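Local coordinates for protein alkane monooxygenase (Geobacillus thermodenitrificans, PDB 3B9O) that belongs to the luciferase-like monooxygenases, a family of flavin-dependent enzymes with a TIM-barrel fold, and holds flavin mononucleotide in its pocket, at residues K267-A279 against L416-I429. Sequence-based numbering, arbitrary orientation.
Sequences KYGRNPDHIKMFA and LFGKGNYRLPDDHI
The Asp427 carboxylate takes the backbone N-H of Asn271 on OD1, a nearly straight bond (173° at the hydrogen) whose modelled length, 2.5 Å, is so short that its exact value is doubtful. A chi1 of 72° tucks CG over the aspartate's own backbone, flanked by N and C, which sends the carboxylate at the 267-279 backbone, while Asp427 CB rests 3.6 Å from Gly269 O. Farther along, Lys276 NZ donates to Leu416 O, 3.1 Å away and slightly tilted from the carbonyl plane. Bent at chi2, the lysine chain and the Phe417 ring run antiparallel past one another, Lys276 CG 3.8 Å from Phe417 CZ. The same ring brings CE2 to 3.4 Å from His274 O, and Pro425 packs against the His274 side chain. Deeper in, Leu416 CD2 meets the edge of the Phe278 ring. The end of helix 412-417 thus meets the first residues of strand 276-285 of the TIM barrel, and the loop after it lies against the turn that leads into this strand from helix 251-265, an alpha-to-beta connection. That turn is braced from within by an Asx turn, Asn271 OD1 accepting from Asp273 N, and a salt bridge from Asp273 to Arg262 ties it back to helix 251-265. Arg270, alongside His428 with planes 72° apart, donates to Ala238 O and Ala241 O; His428 NE2 is hydrogen-bonded to His240 O.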
ATOM      1  N   LYS A 267     -17.270 -12.836  11.726  1.00 13.68           N
ATOM      2  CA  LYS A 267     -18.704 -12.469  11.521  1.00 21.30           C
ATOM      3  C   LYS A 267     -19.060 -12.289  10.029  1.00 25.59           C
ATOM      4  O   LYS A 267     -20.227 -12.290   9.667  1.00 20.80           O
ATOM      5  CB  LYS A 267     -19.067 -11.196  12.297  1.00 21.36           C
ATOM      6  CG  LYS A 267     -18.496  -9.928  11.653  1.00 19.99           C
ATOM      7  CD  LYS A 267     -18.902  -8.631  12.334  1.00 20.53           C
ATOM      8  CE  LYS A 267     -18.130  -8.368  13.601  1.00 24.09           C
ATOM      9  NZ  LYS A 267     -16.691  -8.029  13.298  1.00 23.58           N
ATOM     10  N   TYR A 268     -18.048 -12.061   9.179  1.00 20.77           N
ATOM     11  CA  TYR A 268     -18.272 -11.961   7.739  1.00 19.22           C
ATOM     12  C   TYR A 268     -18.112 -13.304   7.043  1.00 17.23           C
ATOM     13  O   TYR A 268     -18.233 -13.398   5.822  1.00 20.11           O
ATOM     14  CB  TYR A 268     -17.356 -10.879   7.110  1.00 18.45           C
ATOM     15  CG  TYR A 268     -17.511  -9.528   7.756  1.00 18.28           C
ATOM     16  CD1 TYR A 268     -16.534  -9.026   8.582  1.00 16.49           C
ATOM     17  CD2 TYR A 268     -18.662  -8.760   7.556  1.00 19.79           C
ATOM     18  CE1 TYR A 268     -16.675  -7.789   9.172  1.00 15.88           C
ATOM     19  CE2 TYR A 268     -18.809  -7.506   8.146  1.00 15.12           C
ATOM     20  CZ  TYR A 268     -17.835  -7.044   8.956  1.00 19.73           C
ATOM     21  OH  TYR A 268     -17.982  -5.796   9.553  1.00 20.43           O
ATOM     22  N   GLY A 269     -17.860 -14.344   7.821  1.00 22.31           N
ATOM     23  CA  GLY A 269     -17.764 -15.694   7.277  1.00 26.19           C
ATOM     24  C   GLY A 269     -16.424 -15.986   6.608  1.00 26.74           C
ATOM     25  O   GLY A 269     -16.302 -16.959   5.841  1.00 21.87           O
ATOM     26  N   ARG A 270     -15.425 -15.167   6.920  1.00 18.59           N
ATOM     27  CA  ARG A 270     -14.111 -15.261   6.279  1.00 27.12           C
ATOM     28  C   ARG A 270     -13.178 -16.138   7.073  1.00 24.32           C
ATOM     29  O   ARG A 270     -13.117 -16.020   8.314  1.00 20.88           O
ATOM     30  CB  ARG A 270     -13.472 -13.869   6.195  1.00 17.11           C
ATOM     31  CG  ARG A 270     -14.054 -12.948   5.166  1.00 23.62           C
ATOM     32  CD  ARG A 270     -12.969 -12.620   4.130  1.00 36.13           C
ATOM     33  NE  ARG A 270     -12.382 -11.394   4.551  1.00 25.87           N
ATOM     34  CZ  ARG A 270     -11.252 -10.835   4.119  1.00 25.47           C
ATOM     35  NH1 ARG A 270     -10.457 -11.365   3.188  1.00 21.98           N
ATOM     36  NH2 ARG A 270     -10.959  -9.670   4.649  1.00 16.49           N
ATOM     37  N   ASN A 271     -12.426 -16.981   6.361  1.00 15.77           N
ATOM     38  CA  ASN A 271     -11.320 -17.701   6.963  1.00 20.06           C
ATOM     39  C   ASN A 271     -10.176 -16.703   7.210  1.00 26.12           C
ATOM     40  O   ASN A 271      -9.650 -16.102   6.284  1.00 20.80           O
ATOM     41  CB  ASN A 271     -10.906 -18.836   6.050  1.00 22.73           C
ATOM     42  CG  ASN A 271      -9.738 -19.651   6.585  1.00 31.40           C
ATOM     43  OD1 ASN A 271      -9.051 -19.293   7.568  1.00 22.75           O
ATOM     44  ND2 ASN A 271      -9.507 -20.778   5.926  1.00 27.22           N
ATOM     45  N   PRO A 272      -9.792 -16.508   8.478  1.00 26.59           N
ATOM     46  CA  PRO A 272      -8.780 -15.478   8.810  1.00 20.97           C
ATOM     47  C   PRO A 272      -7.391 -15.725   8.160  1.00 21.69           C
ATOM     48  O   PRO A 272      -6.609 -14.782   7.978  1.00 19.54           O
ATOM     49  CB  PRO A 272      -8.746 -15.507  10.345  1.00 21.65           C
ATOM     50  CG  PRO A 272      -9.189 -16.930  10.697  1.00 29.19           C
ATOM     51  CD  PRO A 272     -10.280 -17.222   9.670  1.00 23.21           C
ATOM     52  N   ASP A 273      -7.107 -16.973   7.807  1.00 19.34           N
ATOM     53  CA  ASP A 273      -5.906 -17.339   7.062  1.00 24.13           C
ATOM     54  C   ASP A 273      -5.962 -16.853   5.598  1.00 28.45           C
ATOM     55  O   ASP A 273      -4.998 -17.024   4.831  1.00 23.09           O
ATOM     56  CB  ASP A 273      -5.682 -18.852   7.108  1.00 23.53           C
ATOM     57  CG  ASP A 273      -5.343 -19.357   8.508  1.00 41.71           C
ATOM     58  OD1 ASP A 273      -4.894 -18.554   9.389  1.00 28.93           O
ATOM     59  OD2 ASP A 273      -5.530 -20.568   8.731  1.00 31.84           O
ATOM     60  N   HIS A 274      -7.085 -16.230   5.220  1.00 21.64           N
ATOM     61  CA  HIS A 274      -7.225 -15.668   3.883  1.00 17.16           C
ATOM     62  C   HIS A 274      -6.886 -14.163   3.916  1.00 26.24           C
ATOM     63  O   HIS A 274      -7.147 -13.461   2.956  1.00 17.95           O
ATOM     64  CB  HIS A 274      -8.646 -15.873   3.370  1.00 19.87           C
ATOM     65  CG  HIS A 274      -8.942 -17.272   2.941  1.00 22.60           C
ATOM     66  ND1 HIS A 274      -8.045 -18.311   3.084  1.00 31.28           N
ATOM     67  CD2 HIS A 274     -10.051 -17.802   2.373  1.00 18.12           C
ATOM     68  CE1 HIS A 274      -8.592 -19.424   2.621  1.00 41.79           C
ATOM     69  NE2 HIS A 274      -9.806 -19.139   2.178  1.00 29.80           N
ATOM     70  N   ILE A 275      -6.344 -13.693   5.051  1.00 21.44           N
ATOM     71  CA  ILE A 275      -5.889 -12.319   5.186  1.00 14.13           C
ATOM     72  C   ILE A 275      -4.393 -12.389   5.516  1.00 17.47           C
ATOM     73  O   ILE A 275      -4.015 -13.007   6.512  1.00 18.72           O
ATOM     74  CB  ILE A 275      -6.646 -11.560   6.336  1.00 19.69           C
ATOM     75  CG1 ILE A 275      -8.171 -11.727   6.242  1.00 16.74           C
ATOM     76  CG2 ILE A 275      -6.250 -10.081   6.335  1.00 18.36           C
ATOM     77  CD1 ILE A 275      -8.942 -11.298   7.526  1.00 19.66           C
ATOM     78  N   LYS A 276      -3.549 -11.743   4.730  1.00 11.34           N
ATOM     79  CA  LYS A 276      -2.113 -11.620   5.040  1.00 10.12           C
ATOM     80  C   LYS A 276      -1.829 -10.311   5.764  1.00 18.26           C
ATOM     81  O   LYS A 276      -2.431  -9.279   5.464  1.00 13.22           O
ATOM     82  CB  LYS A 276      -1.308 -11.673   3.739  1.00 10.94           C
ATOM     83  CG  LYS A 276      -1.582 -12.902   2.907  1.00 26.07           C
ATOM     84  CD  LYS A 276      -0.809 -14.110   3.437  1.00 32.76           C
ATOM     85  CE  LYS A 276      -1.045 -15.331   2.537  1.00 44.63           C
ATOM     86  NZ  LYS A 276       0.047 -16.327   2.591  1.00 43.98           N
ATOM     87  N   MET A 277      -0.929 -10.362   6.737  1.00 14.78           N
ATOM     88  CA  MET A 277      -0.636  -9.205   7.597  1.00 17.61           C
ATOM     89  C   MET A 277       0.759  -8.719   7.268  1.00 19.86           C
ATOM     90  O   MET A 277       1.693  -9.528   7.271  1.00 18.75           O
ATOM     91  CB  MET A 277      -0.710  -9.630   9.065  1.00 17.33           C
ATOM     92  CG  MET A 277      -2.111 -10.161   9.465  1.00 12.78           C
ATOM     93  SD  MET A 277      -3.407  -8.908   9.450  1.00 21.34           S
ATOM     94  CE  MET A 277      -4.817  -9.952   9.810  1.00 17.27           C
ATOM     95  N   PHE A 278       0.878  -7.424   6.957  1.00 15.60           N
ATOM     96  CA  PHE A 278       2.127  -6.762   6.554  1.00 14.34           C
ATOM     97  C   PHE A 278       2.501  -5.673   7.580  1.00 20.21           C
ATOM     98  O   PHE A 278       1.649  -4.913   7.993  1.00 21.08           O
ATOM     99  CB  PHE A 278       1.972  -6.135   5.154  1.00 15.18           C
ATOM    100  CG  PHE A 278       1.987  -7.155   4.033  1.00 19.28           C
ATOM    101  CD1 PHE A 278       0.845  -7.903   3.733  1.00 12.60           C
ATOM    102  CD2 PHE A 278       3.153  -7.372   3.289  1.00 19.60           C
ATOM    103  CE1 PHE A 278       0.847  -8.867   2.668  1.00 16.56           C
ATOM    104  CE2 PHE A 278       3.188  -8.348   2.253  1.00 19.08           C
ATOM    105  CZ  PHE A 278       2.024  -9.093   1.952  1.00 12.65           C
ATOM    106  N   ALA A 279       3.752  -5.673   8.040  1.00 13.55           N
ATOM    107  CA  ALA A 279       4.273  -4.626   8.895  1.00 17.96           C
ATOM    108  C   ALA A 279       5.188  -3.726   8.086  1.00 25.08           C
ATOM    109  O   ALA A 279       5.699  -4.143   7.045  1.00 23.81           O
ATOM    110  CB  ALA A 279       5.040  -5.246  10.066  1.00 18.46           C
ATOM    111  N   LEU A 416       0.492 -14.993  -3.629  1.00 14.17           N
ATOM    112  CA  LEU A 416       0.132 -14.772  -2.226  1.00 18.14           C
ATOM    113  C   LEU A 416      -0.575 -15.995  -1.596  1.00 21.73           C
ATOM    114  O   LEU A 416      -0.272 -16.359  -0.469  1.00 18.45           O
ATOM    115  CB  LEU A 416      -0.772 -13.528  -2.064  1.00 17.90           C
ATOM    116  CG  LEU A 416      -0.174 -12.119  -2.212  1.00 16.92           C
ATOM    117  CD1 LEU A 416      -1.275 -11.072  -2.363  1.00 13.40           C
ATOM    118  CD2 LEU A 416       0.708 -11.820  -0.981  1.00 17.06           C
ATOM    119  N   PHE A 417      -1.521 -16.597  -2.322  1.00 15.20           N
ATOM    120  CA  PHE A 417      -2.470 -17.568  -1.738  1.00 17.62           C
ATOM    121  C   PHE A 417      -2.371 -18.968  -2.369  1.00 24.42           C
ATOM    122  O   PHE A 417      -3.085 -19.880  -1.963  1.00 20.53           O
ATOM    123  CB  PHE A 417      -3.904 -17.041  -1.816  1.00 12.58           C
ATOM    124  CG  PHE A 417      -4.151 -15.799  -0.964  1.00 12.94           C
ATOM    125  CD1 PHE A 417      -4.119 -14.536  -1.539  1.00 14.55           C
ATOM    126  CD2 PHE A 417      -4.354 -15.907   0.400  1.00 12.18           C
ATOM    127  CE1 PHE A 417      -4.323 -13.375  -0.769  1.00 16.93           C
ATOM    128  CE2 PHE A 417      -4.579 -14.748   1.208  1.00 19.59           C
ATOM    129  CZ  PHE A 417      -4.587 -13.495   0.618  1.00 18.08           C
ATOM    130  N   GLY A 418      -1.497 -19.136  -3.362  1.00 17.81           N
ATOM    131  CA  GLY A 418      -1.265 -20.445  -3.966  1.00 23.55           C
ATOM    132  C   GLY A 418      -1.735 -20.608  -5.397  1.00 25.11           C
ATOM    133  O   GLY A 418      -2.738 -20.028  -5.811  1.00 19.94           O
ATOM    134  N   LYS A 419      -1.004 -21.430  -6.146  1.00 17.80           N
ATOM    135  CA  LYS A 419      -1.312 -21.739  -7.549  1.00 27.32           C
ATOM    136  C   LYS A 419      -2.774 -22.167  -7.655  1.00 27.50           C
ATOM    137  O   LYS A 419      -3.232 -22.935  -6.811  1.00 25.39           O
ATOM    138  CB  LYS A 419      -0.387 -22.865  -8.054  1.00 29.52           C
ATOM    139  CG  LYS A 419      -0.306 -23.000  -9.572  1.00 48.44           C
ATOM    140  CD  LYS A 419       1.171 -23.169 -10.030  1.00 52.81           C
ATOM    141  CE  LYS A 419       1.303 -23.249 -11.564  1.00 77.66           C
ATOM    142  NZ  LYS A 419       0.175 -22.517 -12.289  1.00 70.26           N
ATOM    143  N   GLY A 420      -3.489 -21.656  -8.660  1.00 22.85           N
ATOM    144  CA  GLY A 420      -4.946 -21.889  -8.831  1.00 17.39           C
ATOM    145  C   GLY A 420      -5.853 -20.901  -8.111  1.00 15.15           C
ATOM    146  O   GLY A 420      -7.024 -20.787  -8.451  1.00 25.37           O
ATOM    147  N   ASN A 421      -5.333 -20.184  -7.112  1.00 18.80           N
ATOM    148  CA  ASN A 421      -6.101 -19.126  -6.469  1.00 18.28           C
ATOM    149  C   ASN A 421      -5.914 -17.776  -7.147  1.00 23.02           C
ATOM    150  O   ASN A 421      -5.446 -16.832  -6.527  1.00 16.72           O
ATOM    151  CB  ASN A 421      -5.772 -19.023  -4.974  1.00 27.62           C
ATOM    152  CG  ASN A 421      -6.205 -20.233  -4.208  1.00 37.86           C
ATOM    153  OD1 ASN A 421      -7.374 -20.581  -4.235  1.00 39.05           O
ATOM    154  ND2 ASN A 421      -5.262 -20.911  -3.556  1.00 26.16           N
ATOM    155  N   TYR A 422      -6.276 -17.699  -8.425  1.00 16.92           N
ATOM    156  CA  TYR A 422      -6.139 -16.460  -9.162  1.00 27.55           C
ATOM    157  C   TYR A 422      -7.326 -15.538  -8.945  1.00 26.04           C
ATOM    158  O   TYR A 422      -7.186 -14.331  -9.037  1.00 17.77           O
ATOM    159  CB  TYR A 422      -5.902 -16.700 -10.657  1.00 16.89           C
ATOM    160  CG  TYR A 422      -6.767 -17.774 -11.264  1.00 25.54           C
ATOM    161  CD1 TYR A 422      -8.033 -17.470 -11.760  1.00 37.76           C
ATOM    162  CD2 TYR A 422      -6.309 -19.090 -11.358  1.00 26.78           C
ATOM    163  CE1 TYR A 422      -8.842 -18.458 -12.322  1.00 40.66           C
ATOM    164  CE2 TYR A 422      -7.089 -20.082 -11.936  1.00 23.98           C
ATOM    165  CZ  TYR A 422      -8.359 -19.758 -12.407  1.00 32.66           C
ATOM    166  OH  TYR A 422      -9.155 -20.728 -12.978  1.00 43.82           O
ATOM    167  N   ARG A 423      -8.494 -16.113  -8.677  1.00 16.52           N
ATOM    168  CA  ARG A 423      -9.641 -15.298  -8.281  1.00 27.03           C
ATOM    169  C   ARG A 423      -9.928 -15.393  -6.776  1.00 24.16           C
ATOM    170  O   ARG A 423      -9.400 -16.289  -6.096  1.00 16.60           O
ATOM    171  CB  ARG A 423     -10.860 -15.588  -9.163  1.00 26.75           C
ATOM    172  CG  ARG A 423     -10.731 -14.825 -10.518  1.00 31.58           C
ATOM    173  CD  ARG A 423     -11.164 -15.609 -11.766  1.00 44.33           C
ATOM    174  NE  ARG A 423     -10.711 -14.942 -13.004  1.00 35.94           N
ATOM    175  CZ  ARG A 423     -11.321 -15.036 -14.191  1.00 37.58           C
ATOM    176  NH1 ARG A 423     -12.447 -15.742 -14.333  1.00 22.42           N
ATOM    177  NH2 ARG A 423     -10.820 -14.396 -15.237  1.00 21.00           N
ATOM    178  N   LEU A 424     -10.664 -14.399  -6.260  1.00 15.12           N
ATOM    179  CA  LEU A 424     -11.048 -14.306  -4.854  1.00 17.24           C
ATOM    180  C   LEU A 424     -11.677 -15.618  -4.341  1.00 26.58           C
ATOM    181  O   LEU A 424     -12.478 -16.244  -5.065  1.00 19.71           O
ATOM    182  CB  LEU A 424     -12.076 -13.193  -4.723  1.00 16.03           C
ATOM    183  CG  LEU A 424     -11.816 -11.837  -4.047  1.00 33.90           C
ATOM    184  CD1 LEU A 424     -10.407 -11.563  -3.553  1.00 21.48           C
ATOM    185  CD2 LEU A 424     -12.390 -10.645  -4.809  1.00 17.75           C
ATOM    186  N   PRO A 425     -11.331 -16.030  -3.098  1.00 20.88           N
ATOM    187  CA  PRO A 425     -11.837 -17.348  -2.651  1.00 21.85           C
ATOM    188  C   PRO A 425     -13.319 -17.290  -2.369  1.00 21.27           C
ATOM    189  O   PRO A 425     -13.892 -16.189  -2.297  1.00 20.55           O
ATOM    190  CB  PRO A 425     -11.035 -17.618  -1.384  1.00 20.40           C
ATOM    191  CG  PRO A 425     -10.709 -16.254  -0.840  1.00 19.54           C
ATOM    192  CD  PRO A 425     -10.470 -15.396  -2.089  1.00 21.98           C
ATOM    193  N   ASP A 426     -13.945 -18.461  -2.238  1.00 23.47           N
ATOM    194  CA  ASP A 426     -15.405 -18.562  -2.017  1.00 19.02           C
ATOM    195  C   ASP A 426     -15.869 -17.817  -0.771  1.00 21.09           C
ATOM    196  O   ASP A 426     -17.020 -17.407  -0.688  1.00 22.41           O
ATOM    197  CB  ASP A 426     -15.802 -20.030  -1.866  1.00 26.29           C
ATOM    198  CG  ASP A 426     -15.743 -20.792  -3.188  1.00 47.36           C
ATOM    199  OD1 ASP A 426     -15.860 -20.157  -4.271  1.00 40.97           O
ATOM    200  OD2 ASP A 426     -15.583 -22.033  -3.131  1.00 64.15           O
ATOM    201  N   ASP A 427     -14.993 -17.681   0.218  1.00 21.48           N
ATOM    202  CA  ASP A 427     -15.409 -17.044   1.484  1.00 25.81           C
ATOM    203  C   ASP A 427     -15.262 -15.520   1.541  1.00 24.00           C
ATOM    204  O   ASP A 427     -15.739 -14.874   2.492  1.00 25.56           O
ATOM    205  CB  ASP A 427     -14.764 -17.710   2.699  1.00 17.27           C
ATOM    206  CG  ASP A 427     -13.307 -17.422   2.818  1.00 26.93           C
ATOM    207  OD1 ASP A 427     -12.792 -17.428   3.940  1.00 57.74           O
ATOM    208  OD2 ASP A 427     -12.636 -17.212   1.809  1.00 44.62           O
ATOM    209  N   HIS A 428     -14.610 -14.945   0.534  1.00 24.26           N
ATOM    210  CA  HIS A 428     -14.621 -13.487   0.347  1.00 21.28           C
ATOM    211  C   HIS A 428     -16.015 -12.946  -0.054  1.00 18.32           C
ATOM    212  O   HIS A 428     -16.705 -13.558  -0.854  1.00 23.80           O
ATOM    213  CB  HIS A 428     -13.573 -13.095  -0.693  1.00 21.22           C
ATOM    214  CG  HIS A 428     -13.246 -11.634  -0.687  1.00 18.01           C
ATOM    215  ND1 HIS A 428     -14.060 -10.688  -1.276  1.00 15.80           N
ATOM    216  CD2 HIS A 428     -12.207 -10.957  -0.145  1.00 19.78           C
ATOM    217  CE1 HIS A 428     -13.531  -9.490  -1.110  1.00 17.85           C
ATOM    218  NE2 HIS A 428     -12.403  -9.626  -0.426  1.00 15.77           N
ATOM    219  N   ILE A 429     -16.423 -11.786   0.453  1.00 21.87           N
ATOM    220  CA  ILE A 429     -17.779 -11.246   0.148  1.00 22.33           C
ATOM    221  C   ILE A 429     -18.082 -10.929  -1.351  1.00 25.75           C
ATOM    222  O   ILE A 429     -19.233 -11.023  -1.809  1.00 24.36           O
ATOM    223  CB  ILE A 429     -18.142 -10.022   1.082  1.00 26.41           C
ATOM    224  CG1 ILE A 429     -17.135  -8.885   0.918  1.00 28.32           C
ATOM    225  CG2 ILE A 429     -18.155 -10.455   2.551  1.00 28.83           C
ATOM    226  CD1 ILE A 429     -17.599  -7.595   1.538  1.00 37.32           C
TER